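Local coordinates for type III Pentaketide Synthase (Neurospora crassa, PDB 3EUO), which probably transfers and condenses acyl groups as a type III polyketide synthase that builds pentaketide products, at residues Ile42-Ile54 with Thr194-Ser206. Numbering follows the deposited sequence.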
loop_
_atom_site.group_PDB
_atom_site.type_symbol
_atom_site.label_atom_id
_atom_site.label_comp_id
_atom_site.label_asym_id
_atom_site.label_seq_id
_atom_site.Cartn_x
_atom_site.Cartn_y
_atom_site.Cartn_z
ATOM N N ILE A 42 8.348 13.528 30.026
ATOM C CA ILE A 42 7.506 13.994 28.912
ATOM C C ILE A 42 6.200 13.202 28.817
ATOM O O ILE A 42 5.142 13.762 28.503
ATOM C CB ILE A 42 8.284 13.977 27.570
ATOM C CG1 ILE A 42 9.333 15.090 27.564
ATOM C CG2 ILE A 42 7.349 14.141 26.370
ATOM C CD1 ILE A 42 10.461 14.878 26.558
ATOM N N ASN A 43 6.290 11.911 29.119
ATOM C CA ASN A 43 5.146 11.012 29.214
ATOM C C ASN A 43 4.005 11.569 30.058
ATOM O O ASN A 43 2.841 11.239 29.830
ATOM C CB ASN A 43 5.595 9.668 29.789
ATOM C CG ASN A 43 4.484 8.635 29.804
ATOM O OD1 ASN A 43 3.737 8.495 28.844
ATOM N ND2 ASN A 43 4.387 7.891 30.901
ATOM N N ARG A 44 4.339 12.411 31.030
ATOM C CA ARG A 44 3.320 12.979 31.897
ATOM C C ARG A 44 2.897 14.404 31.517
ATOM O O ARG A 44 2.041 14.996 32.173
ATOM C CB ARG A 44 3.753 12.853 33.366
ATOM C CG ARG A 44 3.623 11.410 33.843
ATOM C CD ARG A 44 4.413 11.092 35.078
ATOM N NE ARG A 44 4.393 9.648 35.310
ATOM C CZ ARG A 44 3.471 9.005 36.020
ATOM N NH1 ARG A 44 2.474 9.668 36.604
ATOM N NH2 ARG A 44 3.552 7.690 36.159
ATOM N N TYR A 45 3.492 14.932 30.447
ATOM C CA TYR A 45 3.193 16.277 29.956
ATOM C C TYR A 45 2.231 16.244 28.764
ATOM O O TYR A 45 1.866 17.297 28.228
ATOM C CB TYR A 45 4.470 17.005 29.489
ATOM C CG TYR A 45 5.632 17.093 30.447
ATOM C CD1 TYR A 45 5.440 17.129 31.828
ATOM C CD2 TYR A 45 6.936 17.198 29.956
ATOM C CE1 TYR A 45 6.527 17.234 32.705
ATOM C CE2 TYR A 45 8.025 17.293 30.817
ATOM C CZ TYR A 45 7.815 17.315 32.188
ATOM O OH TYR A 45 8.891 17.425 33.042
ATOM N N THR A 46 1.840 15.046 28.333
ATOM C CA THR A 46 1.097 14.890 27.072
ATOM C C THR A 46 -0.382 15.248 27.159
ATOM O O THR A 46 -0.982 15.641 26.152
ATOM C CB THR A 46 1.136 13.446 26.554
ATOM O OG1 THR A 46 0.544 12.585 27.535
ATOM C CG2 THR A 46 2.565 13.001 26.237
ATOM N N GLY A 47 -0.971 15.078 28.339
ATOM C CA GLY A 47 -2.420 15.224 28.510
ATOM C C GLY A 47 -3.197 13.952 28.178
ATOM O O GLY A 47 -4.440 13.962 28.147
ATOM N N ILE A 48 -2.474 12.859 27.928
ATOM C CA ILE A 48 -3.104 11.561 27.669
ATOM C C ILE A 48 -3.297 10.840 28.985
ATOM O O ILE A 48 -2.331 10.520 29.681
ATOM C CB ILE A 48 -2.272 10.666 26.716
ATOM C CG1 ILE A 48 -2.028 11.373 25.377
ATOM C CG2 ILE A 48 -2.981 9.324 26.494
ATOM C CD1 ILE A 48 -1.031 10.655 24.444
ATOM N N ASP A 49 -4.554 10.589 29.322
ATOM C CA ASP A 49 -4.896 9.877 30.539
ATOM C C ASP A 49 -4.609 8.372 30.417
ATOM O O ASP A 49 -4.048 7.756 31.330
ATOM C CB ASP A 49 -6.377 10.117 30.866
ATOM C CG ASP A 49 -6.755 9.653 32.257
ATOM O OD1 ASP A 49 -6.020 9.979 33.220
ATOM O OD2 ASP A 49 -7.800 8.977 32.385
ATOM N N GLN A 50 -5.014 7.788 29.294
ATOM C CA GLN A 50 -4.880 6.353 29.053
ATOM C C GLN A 50 -4.650 6.071 27.581
ATOM O O GLN A 50 -5.207 6.754 26.728
ATOM C CB GLN A 50 -6.138 5.610 29.499
ATOM C CG GLN A 50 -6.304 5.517 31.007
ATOM C CD GLN A 50 -7.308 4.470 31.408
ATOM O OE1 GLN A 50 -8.445 4.457 30.923
ATOM N NE2 GLN A 50 -6.899 3.577 32.304
ATOM N N ARG A 51 -3.826 5.063 27.302
ATOM C CA ARG A 51 -3.600 4.597 25.934
ATOM C C ARG A 51 -4.164 3.189 25.773
ATOM O O ARG A 51 -3.965 2.324 26.623
ATOM C CB ARG A 51 -2.114 4.595 25.577
ATOM C CG ARG A 51 -1.445 5.962 25.509
ATOM C CD ARG A 51 0.065 5.829 25.240
ATOM N NE ARG A 51 0.732 5.018 26.260
ATOM C CZ ARG A 51 1.169 3.771 26.085
ATOM N NH1 ARG A 51 1.033 3.155 24.907
ATOM N NH2 ARG A 51 1.744 3.128 27.096
ATOM N N SER A 52 -4.872 2.966 24.676
ATOM C CA SER A 52 -5.447 1.663 24.378
ATOM C C SER A 52 -4.356 0.717 23.889
ATOM O O SER A 52 -3.507 1.117 23.097
ATOM C CB SER A 52 -6.534 1.814 23.320
ATOM O OG SER A 52 -7.676 2.460 23.881
ATOM N N SER A 53 -4.384 -0.525 24.370
ATOM C CA SER A 53 -3.351 -1.512 24.031
ATOM C C SER A 53 -3.881 -2.936 23.941
ATOM O O SER A 53 -4.794 -3.328 24.680
ATOM C CB SER A 53 -2.213 -1.456 25.050
ATOM O OG SER A 53 -1.189 -2.386 24.748
ATOM N N ILE A 54 -3.288 -3.709 23.035
ATOM C CA ILE A 54 -3.573 -5.141 22.921
ATOM C C ILE A 54 -3.154 -5.923 24.169
ATOM O O ILE A 54 -3.602 -7.052 24.377
ATOM C CB ILE A 54 -2.909 -5.778 21.675
ATOM C CG1 ILE A 54 -1.383 -5.610 21.708
ATOM C CG2 ILE A 54 -3.513 -5.222 20.397
ATOM C CD1 ILE A 54 -0.637 -6.794 22.320
ATOM N N THR A 194 15.838 11.604 23.071
ATOM C CA THR A 194 14.532 11.764 23.688
ATOM C C THR A 194 13.472 11.395 22.656
ATOM O O THR A 194 13.027 12.234 21.866
ATOM C CB THR A 194 14.336 13.190 24.231
ATOM O OG1 THR A 194 14.427 14.125 23.153
ATOM C CG2 THR A 194 15.423 13.519 25.221
ATOM N N ARG A 195 13.108 10.119 22.656
ATOM C CA ARG A 195 12.133 9.562 21.729
ATOM C C ARG A 195 10.792 9.463 22.436
ATOM O O ARG A 195 10.622 8.642 23.334
ATOM C CB ARG A 195 12.584 8.171 21.276
ATOM C CG ARG A 195 13.981 8.152 20.689
ATOM C CD ARG A 195 14.414 6.739 20.336
ATOM N NE ARG A 195 13.539 6.141 19.330
ATOM C CZ ARG A 195 13.654 6.334 18.016
ATOM N NH1 ARG A 195 14.625 7.099 17.523
ATOM N NH2 ARG A 195 12.804 5.740 17.187
ATOM N N ILE A 196 9.839 10.293 22.021
ATOM C CA ILE A 196 8.577 10.429 22.762
ATOM C C ILE A 196 7.426 9.544 22.271
ATOM O O ILE A 196 6.331 9.593 22.835
ATOM C CB ILE A 196 8.113 11.907 22.840
ATOM C CG1 ILE A 196 7.580 12.391 21.480
ATOM C CG2 ILE A 196 9.253 12.806 23.345
ATOM C CD1 ILE A 196 6.718 13.645 21.578
ATOM N N GLY A 197 7.673 8.738 21.238
ATOM C CA GLY A 197 6.653 7.855 20.667
ATOM C C GLY A 197 5.922 7.000 21.692
ATOM O O GLY A 197 4.697 6.870 21.635
ATOM N N ILE A 198 6.659 6.437 22.646
ATOM C CA ILE A 198 6.048 5.565 23.660
ATOM C C ILE A 198 5.124 6.296 24.638
ATOM O O ILE A 198 4.347 5.657 25.345
ATOM C CB ILE A 198 7.090 4.707 24.436
ATOM C CG1 ILE A 198 8.135 5.589 25.133
ATOM C CG2 ILE A 198 7.708 3.694 23.495
ATOM C CD1 ILE A 198 8.985 4.842 26.185
ATOM N N ALA A 199 5.204 7.624 24.663
ATOM C CA ALA A 199 4.285 8.456 25.453
ATOM C C ALA A 199 2.957 8.701 24.727
ATOM O O ALA A 199 1.962 9.120 25.338
ATOM C CB ALA A 199 4.944 9.793 25.775
ATOM N N LEU A 200 2.945 8.451 23.420
ATOM C CA LEU A 200 1.844 8.908 22.582
ATOM C C LEU A 200 1.012 7.793 21.971
ATOM O O LEU A 200 -0.219 7.854 21.983
ATOM C CB LEU A 200 2.370 9.801 21.460
ATOM C CG LEU A 200 3.088 11.106 21.801
ATOM C CD1 LEU A 200 3.533 11.739 20.495
ATOM C CD2 LEU A 200 2.148 12.032 22.565
ATOM N N PHE A 201 1.679 6.786 21.421
ATOM C CA PHE A 201 0.992 5.870 20.505
ATOM C C PHE A 201 0.237 4.716 21.152
ATOM O O PHE A 201 0.673 4.138 22.149
ATOM C CB PHE A 201 1.951 5.372 19.419
ATOM C CG PHE A 201 2.268 6.412 18.391
ATOM C CD1 PHE A 201 1.359 6.697 17.374
ATOM C CD2 PHE A 201 3.468 7.121 18.447
ATOM C CE1 PHE A 201 1.647 7.671 16.410
ATOM C CE2 PHE A 201 3.767 8.101 17.490
ATOM C CZ PHE A 201 2.855 8.375 16.473
ATOM N N SER A 202 -0.905 4.400 20.546
ATOM C CA SER A 202 -1.820 3.377 21.031
ATOM C C SER A 202 -2.344 2.499 19.884
ATOM O O SER A 202 -2.014 2.725 18.706
ATOM C CB SER A 202 -2.988 4.048 21.768
ATOM O OG SER A 202 -3.699 4.928 20.902
ATOM N N ASP A 203 -3.181 1.523 20.238
ATOM C CA ASP A 203 -3.672 0.495 19.320
ATOM C C ASP A 203 -5.172 0.665 19.095
ATOM O O ASP A 203 -5.914 0.963 20.035
ATOM C CB ASP A 203 -3.414 -0.913 19.881
ATOM C CG ASP A 203 -1.964 -1.137 20.286
ATOM O OD1 ASP A 203 -1.076 -0.420 19.778
ATOM O OD2 ASP A 203 -1.717 -2.036 21.118
ATOM N N CYS A 204 -5.607 0.466 17.854
ATOM C CA CYS A 204 -7.013 0.623 17.494
ATOM C C CYS A 204 -7.273 0.120 16.088
ATOM O O CYS A 204 -6.371 0.091 15.253
ATOM C CB CYS A 204 -7.423 2.100 17.556
ATOM S SG CYS A 204 -9.199 2.419 17.309
ATOM N N ALA A 205 -8.520 -0.260 15.827
ATOM C CA ALA A 205 -8.966 -0.432 14.446
ATOM C C ALA A 205 -10.248 0.342 14.271
ATOM O O ALA A 205 -11.065 0.413 15.183
ATOM C CB ALA A 205 -9.170 -1.896 14.106
ATOM N N SER A 206 -10.415 0.941 13.097
ATOM C CA SER A 206 -11.621 1.692 12.805
ATOM C C SER A 206 -11.938 1.562 11.332
ATOM O O SER A 206 -11.042 1.377 10.513
ATOM C CB SER A 206 -11.450 3.156 13.180
ATOM O OG SER A 206 -10.367 3.730 12.480
HETATM O O HOH W 1 1.314 10.020 27.738
HETATM O O HOH W 2 2.901 6.130 27.953
#
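The guanidinium of Arg51 lies flat over the carbonyl oxygen of Ile198, which sits 3.7 Å from its plane beneath the centre of the group. At its edge NH1 donates to Phe201 O (2.9 Å), slightly out of the plane. CD lies beside the carbonyl oxygens of Ala199, Leu200 and Phe201, and the bend at chi3 (-58°) then turns NE and the guanidinium over Ile198 O. Water 2 extends this polar patch: it donates to Ile198 O and to Asn43 OD1 and accepts a weak bond from Arg51 NE. Asn43 has its CG anti to the backbone N (chi1 -175°), which brings OD1 alongside Ala199, 3.4 Å from the CA of that residue. Water 1 links Asn43 O, Ala199 O and Thr46 OG1, the oxygen that closes an ST turn by accepting from Ile48 N.

Apolar groups flank these bonds. Thr46 CG2 and Ile48 CD1 both touch Leu200 CD2, the latter at 3.9 Å; Tyr324 of helix 318-327 packs on Ile48 and Leu200, and its hydroxyl bonds Thr46 O. Ile42 crosses Ile196 at about a right angle through their CG2 methyls. Toward the other end, Asp203 N donates to Ser52 O (2.9 Å) from above the carbonyl plane, and Asp203 OD2 takes Ile54 N on its anti lone pair (3.0 Å). Thr178 also bonds OD2, while Ser177 N bonds OD1. The contact thus fastens the loop and short strand 51-53 to the segment leading into strand 204-211, in the core sheet of the N-terminal half of the thiolase fold. Carbonyl oxygens gathered around Arg51 should favour its positive charge, and the several N-H and hydroxyl partners of Asp203 probably stabilise a buried carboxylate.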